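Local coordinates for lumazine protein (Photobacterium kishitanii, PDB 3A3B) that binds a lumazine or flavin chromophore and probably acts as an antenna that shifts the bioluminescence of bacterial luciferase to shorter wavelength, at residues H24-P29 and V59-D64; G10-I15 and L75-K80. All coordinates share one frame; numbering follows the deposited sequence.

Interaction 1 of 2, residues H24-P29 and V59-D64; sequences HGITFP and VYFDID. With FMN (flavin mononucleotide), chain C.
Phe28 and Val59 make the closest side-chain packing here: CG2 of Val59 sits over the centre of the phenyl ring, 3.7 Å from Phe28 CG, a CH-pi contact 9° off the ring normal. Val59 can do this because CG2 lies anti to its carbonyl carbon, with CG1 anti to the backbone N (chi1 180°). The far end of the same ring, Phe28 CZ, meets Phe61 CZ at 3.9 Å; it comes at the edge of the Phe61 ring, close to its plane, while Ile26 CD1 reaches Phe61 CD2 at 4.1 Å from an oblique direction. Further along, Ile63 lays CG1 over one face of the His24 imidazole, 3.8 Å from ND1, a buried nitrogen for which the model offers no partner; NE2 is hydrogen-bonded elsewhere. On the opposite face of the sheet the Tyr60 ring lies over Gly25, its face against the bare CA, which approaches CD1 to 3.4 Å. Antiparallel backbone pairing supports all this: His24 and Phe61 form one hydrogen-bonded pair, Ile26 and Val59 another, the latter including Ile26 N to Val59 O at 2.6 Å. Beyond the pairing, the end of strand 58-63 and Asp64 just after it turn their backbone to the flavin: Asp62 O accepts from FMN N3 at 2.9 Å, nearly straight at 169°, and Asp64 N donates to FMN O2. Arg23 forms a salt bridge with Asp62 OD1. In the six-stranded barrel, strand 22-27 lies between 8-17 and 58-63, and Phe61 packs on Leu49 and Val51 of strand 47-55 and on Met42 and Val44 of strand 41-44.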
ATOM      1  N   HIS A  24     -11.730  -8.776  -3.832  1.00 20.08           N
ATOM      2  CA  HIS A  24     -11.793  -8.051  -2.539  1.00 17.84           C
ATOM      3  C   HIS A  24     -12.864  -6.977  -2.625  1.00 16.77           C
ATOM      4  O   HIS A  24     -12.816  -6.149  -3.541  1.00 16.29           O
ATOM      5  CB  HIS A  24     -10.427  -7.413  -2.248  1.00 18.08           C
ATOM      6  CG  HIS A  24      -9.360  -8.404  -1.870  1.00 19.48           C
ATOM      7  ND1 HIS A  24      -9.166  -9.592  -2.547  1.00 21.64           N
ATOM      8  CD2 HIS A  24      -8.417  -8.369  -0.903  1.00 17.47           C
ATOM      9  CE1 HIS A  24      -8.147 -10.244  -2.014  1.00 18.38           C
ATOM     10  NE2 HIS A  24      -7.691  -9.533  -1.003  1.00 22.00           N
ATOM     11  N   GLY A  25     -13.797  -6.994  -1.680  1.00 15.91           N
ATOM     12  CA  GLY A  25     -14.815  -5.967  -1.489  1.00 16.41           C
ATOM     13  C   GLY A  25     -14.284  -5.091  -0.378  1.00 16.46           C
ATOM     14  O   GLY A  25     -13.982  -5.582   0.720  1.00 17.37           O
ATOM     15  N   ILE A  26     -14.111  -3.817  -0.657  1.00 15.97           N
ATOM     16  CA  ILE A  26     -13.477  -2.927   0.338  1.00 16.67           C
ATOM     17  C   ILE A  26     -14.416  -1.792   0.690  1.00 16.07           C
ATOM     18  O   ILE A  26     -14.865  -1.073  -0.203  1.00 15.58           O
ATOM     19  CB  ILE A  26     -12.109  -2.361  -0.206  1.00 16.70           C
ATOM     20  CG1 ILE A  26     -11.164  -3.516  -0.537  1.00 17.87           C
ATOM     21  CG2 ILE A  26     -11.477  -1.359   0.828  1.00 16.24           C
ATOM     22  CD1 ILE A  26      -9.839  -3.116  -1.114  1.00 15.90           C
ATOM     23  N   THR A  27     -14.698  -1.624   1.979  1.00 15.88           N
ATOM     24  CA  THR A  27     -15.499  -0.493   2.483  1.00 17.90           C
ATOM     25  C   THR A  27     -14.699   0.827   2.386  1.00 17.49           C
ATOM     26  O   THR A  27     -13.609   0.936   2.974  1.00 16.83           O
ATOM     27  CB  THR A  27     -15.901  -0.681   3.988  1.00 19.19           C
ATOM     28  OG1 THR A  27     -16.714  -1.841   4.114  1.00 21.42           O
ATOM     29  CG2 THR A  27     -16.656   0.565   4.540  1.00 19.05           C
ATOM     30  N   PHE A  28     -15.248   1.787   1.646  1.00 15.79           N
ATOM     31  CA  PHE A  28     -14.596   3.067   1.375  1.00 17.17           C
ATOM     32  C   PHE A  28     -15.203   4.187   2.210  1.00 17.81           C
ATOM     33  O   PHE A  28     -16.433   4.201   2.373  1.00 18.61           O
ATOM     34  CB  PHE A  28     -14.864   3.476  -0.075  1.00 16.60           C
ATOM     35  CG  PHE A  28     -13.824   3.000  -1.068  1.00 17.31           C
ATOM     36  CD1 PHE A  28     -13.222   1.774  -0.940  1.00 16.11           C
ATOM     37  CD2 PHE A  28     -13.480   3.812  -2.147  1.00 14.93           C
ATOM     38  CE1 PHE A  28     -12.278   1.328  -1.894  1.00 14.81           C
ATOM     39  CE2 PHE A  28     -12.554   3.388  -3.129  1.00 13.98           C
ATOM     40  CZ  PHE A  28     -11.951   2.144  -2.988  1.00 15.31           C
ATOM     41  N   PRO A  29     -14.391   5.211   2.563  1.00 18.37           N
ATOM     42  CA  PRO A  29     -14.942   6.478   3.056  1.00 18.42           C
ATOM     43  C   PRO A  29     -15.769   7.201   1.986  1.00 18.74           C
ATOM     44  O   PRO A  29     -15.534   7.013   0.799  1.00 16.69           O
ATOM     45  CB  PRO A  29     -13.707   7.342   3.402  1.00 18.08           C
ATOM     46  CG  PRO A  29     -12.506   6.596   2.991  1.00 19.91           C
ATOM     47  CD  PRO A  29     -12.918   5.220   2.450  1.00 19.39           C
ATOM     48  N   VAL A  59     -16.552  -1.357  -2.408  1.00 17.22           N
ATOM     49  CA  VAL A  59     -15.959  -1.275  -3.721  1.00 14.99           C
ATOM     50  C   VAL A  59     -15.153  -2.570  -3.968  1.00 15.82           C
ATOM     51  O   VAL A  59     -14.321  -2.993  -3.149  1.00 15.38           O
ATOM     52  CB  VAL A  59     -15.056  -0.003  -3.871  1.00 15.16           C
ATOM     53  CG1 VAL A  59     -14.456   0.051  -5.238  1.00 11.97           C
ATOM     54  CG2 VAL A  59     -15.885   1.377  -3.608  1.00 12.10           C
ATOM     55  N   TYR A  60     -15.385  -3.202  -5.108  1.00 15.40           N
ATOM     56  CA  TYR A  60     -14.779  -4.501  -5.377  1.00 16.27           C
ATOM     57  C   TYR A  60     -13.715  -4.404  -6.454  1.00 16.16           C
ATOM     58  O   TYR A  60     -13.816  -3.598  -7.375  1.00 15.58           O
ATOM     59  CB  TYR A  60     -15.837  -5.506  -5.857  1.00 18.48           C
ATOM     60  CG  TYR A  60     -16.844  -5.924  -4.818  1.00 18.73           C
ATOM     61  CD1 TYR A  60     -16.665  -7.092  -4.070  1.00 17.93           C
ATOM     62  CD2 TYR A  60     -17.995  -5.166  -4.606  1.00 19.51           C
ATOM     63  CE1 TYR A  60     -17.666  -7.493  -3.086  1.00 22.22           C
ATOM     64  CE2 TYR A  60     -18.959  -5.541  -3.649  1.00 20.24           C
ATOM     65  CZ  TYR A  60     -18.791  -6.697  -2.912  1.00 21.38           C
ATOM     66  OH  TYR A  60     -19.783  -7.047  -2.005  1.00 22.07           O
ATOM     67  N   PHE A  61     -12.703  -5.242  -6.335  1.00 15.51           N
ATOM     68  CA  PHE A  61     -11.559  -5.290  -7.265  1.00 15.95           C
ATOM     69  C   PHE A  61     -11.286  -6.756  -7.460  1.00 15.88           C
ATOM     70  O   PHE A  61     -11.467  -7.498  -6.559  1.00 18.11           O
ATOM     71  CB  PHE A  61     -10.333  -4.666  -6.586  1.00 15.03           C
ATOM     72  CG  PHE A  61     -10.498  -3.219  -6.268  1.00 13.09           C
ATOM     73  CD1 PHE A  61     -10.147  -2.238  -7.232  1.00 10.50           C
ATOM     74  CD2 PHE A  61     -10.983  -2.817  -5.002  1.00 13.78           C
ATOM     75  CE1 PHE A  61     -10.300  -0.857  -6.961  1.00  8.76           C
ATOM     76  CE2 PHE A  61     -11.154  -1.449  -4.712  1.00 12.12           C
ATOM     77  CZ  PHE A  61     -10.806  -0.470  -5.684  1.00 11.26           C
ATOM     78  N   ASP A  62     -10.891  -7.174  -8.647  1.00 17.67           N
ATOM     79  CA  ASP A  62     -10.447  -8.566  -8.858  1.00 18.91           C
ATOM     80  C   ASP A  62      -8.935  -8.555  -8.856  1.00 18.83           C
ATOM     81  O   ASP A  62      -8.334  -7.828  -9.602  1.00 20.02           O
ATOM     82  CB  ASP A  62     -10.924  -9.117 -10.211  1.00 18.59           C
ATOM     83  CG  ASP A  62     -12.384  -9.514 -10.196  1.00 19.97           C
ATOM     84  OD1 ASP A  62     -12.850 -10.144  -9.223  1.00 23.03           O
ATOM     85  OD2 ASP A  62     -13.062  -9.211 -11.186  1.00 25.44           O
ATOM     86  N   ILE A  63      -8.331  -9.332  -7.984  1.00 20.07           N
ATOM     87  CA  ILE A  63      -6.877  -9.394  -7.968  1.00 21.73           C
ATOM     88  C   ILE A  63      -6.531 -10.644  -8.732  1.00 22.52           C
ATOM     89  O   ILE A  63      -6.801 -11.750  -8.266  1.00 23.30           O
ATOM     90  CB  ILE A  63      -6.268  -9.557  -6.524  1.00 21.05           C
ATOM     91  CG1 ILE A  63      -6.902  -8.601  -5.475  1.00 23.26           C
ATOM     92  CG2 ILE A  63      -4.712  -9.449  -6.590  1.00 18.31           C
ATOM     93  CD1 ILE A  63      -6.895  -7.186  -5.885  1.00 21.86           C
ATOM     94  N   ASP A  64      -5.966 -10.474  -9.898  1.00 24.85           N
ATOM     95  CA  ASP A  64      -5.585 -11.619 -10.707  1.00 27.22           C
ATOM     96  C   ASP A  64      -4.183 -11.388 -11.294  1.00 27.69           C
ATOM     97  O   ASP A  64      -3.260 -12.041 -10.866  1.00 28.45           O
ATOM     98  CB  ASP A  64      -6.649 -11.922 -11.773  1.00 28.20           C
ATOM     99  CG  ASP A  64      -7.300 -10.671 -12.328  1.00 31.76           C
ATOM    100  OD1 ASP A  64      -6.592  -9.660 -12.515  1.00 33.25           O
ATOM    101  OD2 ASP A  64      -8.540 -10.703 -12.560  1.00 36.22           O
TER
HETATM  102  N1  FMN C 191      -3.999  -6.058 -11.567  1.00 17.90           N
HETATM  103  C2  FMN C 191      -4.958  -6.812 -10.994  1.00 18.84           C
HETATM  104  O2  FMN C 191      -4.655  -7.854 -10.452  1.00 17.43           O
HETATM  105  N3  FMN C 191      -6.268  -6.392 -11.049  1.00 18.81           N
HETATM  106  C4  FMN C 191      -6.602  -5.202 -11.636  1.00 17.70           C
HETATM  107  O4  FMN C 191      -7.739  -4.760 -11.413  1.00 17.87           O
HETATM  108  C4A FMN C 191      -5.610  -4.437 -12.229  1.00 19.32           C
HETATM  109  N5  FMN C 191      -5.869  -3.254 -12.883  1.00 18.76           N
HETATM  110  C5A FMN C 191      -4.814  -2.532 -13.428  1.00 18.23           C
HETATM  111  C6  FMN C 191      -5.086  -1.350 -14.094  1.00 19.14           C
HETATM  112  C7  FMN C 191      -4.098  -0.573 -14.689  1.00 19.07           C
HETATM  113  C7M FMN C 191      -4.508   0.504 -15.676  1.00 22.15           C
HETATM  114  C8  FMN C 191      -2.784  -1.023 -14.631  1.00 19.84           C
HETATM  115  C8M FMN C 191      -1.720  -0.244 -15.366  1.00 22.20           C
HETATM  116  C9  FMN C 191      -2.478  -2.233 -13.973  1.00 19.78           C
HETATM  117  C9A FMN C 191      -3.506  -2.990 -13.360  1.00 18.32           C
HETATM  118  N10 FMN C 191      -3.257  -4.186 -12.743  1.00 19.65           N
HETATM  119  C10 FMN C 191      -4.290  -4.886 -12.179  1.00 19.17           C
HETATM  120  C1' FMN C 191      -1.864  -4.772 -12.624  1.00 18.54           C
HETATM  121  C2' FMN C 191      -1.193  -4.450 -11.267  1.00 21.12           C
HETATM  122  O2' FMN C 191      -1.075  -3.056 -11.085  1.00 18.93           O
HETATM  123  C3' FMN C 191       0.210  -5.056 -11.325  1.00 21.25           C
HETATM  124  O3' FMN C 191       0.027  -6.439 -11.548  1.00 20.42           O
HETATM  125  C4' FMN C 191       1.085  -4.844 -10.070  1.00 24.49           C
HETATM  126  O4' FMN C 191       1.180  -3.508  -9.703  1.00 19.58           O
HETATM  127  C5' FMN C 191       2.534  -4.855 -10.516  1.00 31.02           C
HETATM  128  O5' FMN C 191       3.000  -6.126 -10.448  1.00 35.21           O
HETATM  129  P   FMN C 191       3.493  -6.928 -11.791  1.00 36.29           P
HETATM  130  O1P FMN C 191       4.220  -8.042 -11.077  1.00 35.88           O
HETATM  131  O2P FMN C 191       4.360  -6.132 -12.760  1.00 33.34           O
HETATM  132  O3P FMN C 191       2.254  -7.421 -12.520  1.00 35.01           O

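Interaction 2 of 2, residues G10-I15 and L75-K80; sequences GIIKKI and LEVGNK
Gly78 N donates to Ile12 O at 2.8 Å, an almost straight bond (172°), and Ile12 donates from N to Asn79 O at 2.9 Å. These two bonds hold the 75-80 loop against strand 8-17, with Ile12 gripped through both its backbone N and O. Its side chain points into the loop as well: with CG1 anti to the carbonyl carbon (chi1 -52°) and the chain extended beyond it, it crosses that of Leu75 at about a right angle, Ile12 CD1 3.7 Å from Leu75 CB. Ile15 reaches the same residue from further along, its CD1 lying 3.3 Å from Leu75 O. Val77 sets both methyls against the Lys13 carbonyl; CG2 comes within 3.4 Å of Lys13 O and faces Ile15 CG1 at 4.3 Å. At the other end Ile11 CD1 presses on Lys80 CG at 3.2 Å, a squeezed carbon-carbon approach. Asn79 N bonds back to Glu76 O, closing a type II beta turn with Gly78 in its third position. Opposite Gly25, Lys13 and Lys14 form a classic beta bulge. Lys80 then begins strand 80-84, so the turn brings the last strand alongside the first, the closure characteristic of the six-stranded antiparallel barrel of lumazine-binding domains.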
ATOM      1  N   GLY A  10      -9.393   2.191   3.439  1.00 17.23           N
ATOM      2  CA  GLY A  10     -10.538   1.306   3.264  1.00 18.16           C
ATOM      3  C   GLY A  10     -10.452   0.134   4.236  1.00 18.30           C
ATOM      4  O   GLY A  10      -9.377  -0.142   4.777  1.00 18.51           O
ATOM      5  N   ILE A  11     -11.548  -0.593   4.442  1.00 18.30           N
ATOM      6  CA  ILE A  11     -11.526  -1.790   5.332  1.00 18.56           C
ATOM      7  C   ILE A  11     -12.011  -2.980   4.505  1.00 18.94           C
ATOM      8  O   ILE A  11     -13.127  -2.933   3.968  1.00 18.26           O
ATOM      9  CB  ILE A  11     -12.429  -1.618   6.578  1.00 18.92           C
ATOM     10  CG1 ILE A  11     -12.017  -0.397   7.393  1.00 21.96           C
ATOM     11  CG2 ILE A  11     -12.444  -2.878   7.459  1.00 19.87           C
ATOM     12  CD1 ILE A  11     -10.770  -0.668   8.239  1.00 26.24           C
ATOM     13  N   ILE A  12     -11.176  -4.009   4.358  1.00 19.18           N
ATOM     14  CA  ILE A  12     -11.572  -5.177   3.582  1.00 20.17           C
ATOM     15  C   ILE A  12     -12.818  -5.768   4.277  1.00 21.65           C
ATOM     16  O   ILE A  12     -12.791  -6.038   5.478  1.00 20.28           O
ATOM     17  CB  ILE A  12     -10.472  -6.230   3.498  1.00 19.83           C
ATOM     18  CG1 ILE A  12      -9.156  -5.605   3.009  1.00 20.70           C
ATOM     19  CG2 ILE A  12     -10.956  -7.447   2.642  1.00 19.72           C
ATOM     20  CD1 ILE A  12      -8.058  -6.595   2.538  1.00 18.82           C
ATOM     21  N   LYS A  13     -13.907  -5.870   3.512  1.00 21.75           N
ATOM     22  CA  LYS A  13     -15.202  -6.353   3.961  1.00 23.60           C
ATOM     23  C   LYS A  13     -15.388  -7.805   3.516  1.00 25.01           C
ATOM     24  O   LYS A  13     -15.859  -8.633   4.297  1.00 25.33           O
ATOM     25  CB  LYS A  13     -16.311  -5.459   3.363  1.00 23.75           C
ATOM     26  CG  LYS A  13     -17.765  -5.800   3.666  1.00 24.92           C
ATOM     27  CD  LYS A  13     -18.149  -5.745   5.122  1.00 28.96           C
ATOM     28  CE  LYS A  13     -19.687  -5.920   5.313  1.00 29.51           C
ATOM     29  NZ  LYS A  13     -20.449  -4.620   5.112  1.00 34.50           N
ATOM     30  N   LYS A  14     -15.005  -8.116   2.278  1.00 25.70           N
ATOM     31  CA  LYS A  14     -15.175  -9.463   1.745  1.00 27.89           C
ATOM     32  C   LYS A  14     -13.972  -9.902   0.909  1.00 27.72           C
ATOM     33  O   LYS A  14     -13.392  -9.091   0.205  1.00 26.39           O
ATOM     34  CB  LYS A  14     -16.472  -9.558   0.911  1.00 28.32           C
ATOM     35  CG  LYS A  14     -16.935 -11.026   0.646  1.00 30.05           C
ATOM     36  CD  LYS A  14     -18.295 -11.124  -0.081  1.00 29.85           C
ATOM     37  CE  LYS A  14     -18.648 -12.593  -0.307  1.00 32.51           C
ATOM     38  NZ  LYS A  14     -19.540 -12.740  -1.485  1.00 38.25           N
ATOM     39  N   ILE A  15     -13.593 -11.179   1.024  1.00 28.06           N
ATOM     40  CA  ILE A  15     -12.621 -11.807   0.137  1.00 29.20           C
ATOM     41  C   ILE A  15     -13.198 -13.120  -0.405  1.00 30.74           C
ATOM     42  O   ILE A  15     -13.644 -13.976   0.373  1.00 30.54           O
ATOM     43  CB  ILE A  15     -11.264 -12.111   0.826  1.00 29.11           C
ATOM     44  CG1 ILE A  15     -10.726 -10.834   1.508  1.00 30.41           C
ATOM     45  CG2 ILE A  15     -10.273 -12.706  -0.209  1.00 27.87           C
ATOM     46  CD1 ILE A  15      -9.286 -10.857   1.926  1.00 29.10           C
ATOM     47  N   LEU A  75      -3.839 -10.845   2.800  1.00 30.83           N
ATOM     48  CA  LEU A  75      -4.758  -9.957   3.526  1.00 29.14           C
ATOM     49  C   LEU A  75      -6.033 -10.681   4.010  1.00 28.87           C
ATOM     50  O   LEU A  75      -6.438 -11.703   3.455  1.00 28.03           O
ATOM     51  CB  LEU A  75      -5.075  -8.719   2.664  1.00 28.41           C
ATOM     52  CG  LEU A  75      -3.854  -7.848   2.250  1.00 28.42           C
ATOM     53  CD1 LEU A  75      -4.266  -6.517   1.569  1.00 25.74           C
ATOM     54  CD2 LEU A  75      -2.947  -7.551   3.449  1.00 26.86           C
ATOM     55  N   GLU A  76      -6.653 -10.149   5.055  1.00 27.95           N
ATOM     56  CA  GLU A  76      -7.840 -10.758   5.619  1.00 28.16           C
ATOM     57  C   GLU A  76      -8.945  -9.744   5.793  1.00 26.74           C
ATOM     58  O   GLU A  76      -8.666  -8.565   5.884  1.00 26.23           O
ATOM     59  CB  GLU A  76      -7.530 -11.366   7.001  1.00 28.71           C
ATOM     60  CG  GLU A  76      -6.268 -12.205   7.029  1.00 32.82           C
ATOM     61  CD  GLU A  76      -6.364 -13.320   8.015  1.00 38.02           C
ATOM     62  OE1 GLU A  76      -5.918 -14.438   7.670  1.00 42.07           O
ATOM     63  OE2 GLU A  76      -6.893 -13.077   9.125  1.00 40.69           O
ATOM     64  N   VAL A  77     -10.191 -10.214   5.872  1.00 25.35           N
ATOM     65  CA  VAL A  77     -11.323  -9.339   6.233  1.00 25.81           C
ATOM     66  C   VAL A  77     -11.021  -8.531   7.533  1.00 25.14           C
ATOM     67  O   VAL A  77     -10.507  -9.092   8.513  1.00 24.56           O
ATOM     68  CB  VAL A  77     -12.638 -10.135   6.374  1.00 25.90           C
ATOM     69  CG1 VAL A  77     -13.715  -9.298   7.080  1.00 25.95           C
ATOM     70  CG2 VAL A  77     -13.140 -10.584   5.009  1.00 24.96           C
ATOM     71  N   GLY A  78     -11.320  -7.229   7.527  1.00 22.78           N
ATOM     72  CA  GLY A  78     -10.973  -6.363   8.648  1.00 22.74           C
ATOM     73  C   GLY A  78      -9.654  -5.592   8.485  1.00 22.16           C
ATOM     74  O   GLY A  78      -9.449  -4.596   9.156  1.00 23.43           O
ATOM     75  N   ASN A  79      -8.772  -6.025   7.594  1.00 21.62           N
ATOM     76  CA  ASN A  79      -7.523  -5.280   7.344  1.00 21.33           C
ATOM     77  C   ASN A  79      -7.776  -3.910   6.714  1.00 21.27           C
ATOM     78  O   ASN A  79      -8.678  -3.770   5.868  1.00 19.92           O
ATOM     79  CB  ASN A  79      -6.580  -6.051   6.420  1.00 21.82           C
ATOM     80  CG  ASN A  79      -5.953  -7.258   7.075  1.00 22.95           C
ATOM     81  OD1 ASN A  79      -6.127  -7.509   8.272  1.00 30.60           O
ATOM     82  ND2 ASN A  79      -5.226  -8.020   6.296  1.00 22.03           N
ATOM     83  N   LYS A  80      -6.983  -2.913   7.121  1.00 19.29           N
ATOM     84  CA  LYS A  80      -7.057  -1.582   6.533  1.00 19.91           C
ATOM     85  C   LYS A  80      -6.140  -1.519   5.330  1.00 18.80           C
ATOM     86  O   LYS A  80      -5.017  -2.092   5.336  1.00 17.23           O
ATOM     87  CB  LYS A  80      -6.596  -0.528   7.531  1.00 20.03           C
ATOM     88  CG  LYS A  80      -7.646   0.189   8.330  1.00 25.46           C
ATOM     89  CD  LYS A  80      -6.979   1.331   9.154  1.00 24.18           C
ATOM     90  CE  LYS A  80      -7.931   1.877  10.241  1.00 33.36           C
ATOM     91  NZ  LYS A  80      -7.431   3.164  10.861  1.00 32.99           N
TER

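Overall arrangement
Interactions 1 and 2 lie side by side in one barrel, their centres about 9 Å apart, with interaction 1 nested along the chain inside the loop that interaction 2 closes. Strands 8-17 and 22-27 join them: Gly25 O lies 2.8 Å from Lys13 N, and Gly25 N 2.8 Å from Lys14 O, both probable hydrogen bonds. Side chains meet too, Ile15 CD1 approaching His24 NE2 to 3.6 Å. The flavin is bound directly at interaction 1, where strand 58-63 ends; Ser48, Thr50, Ala66, Thr69 and Ile102 supply further hydrogen bonds. Interaction 2 stands back from it, the side chain of Leu75 being about 12 Å from the FMN.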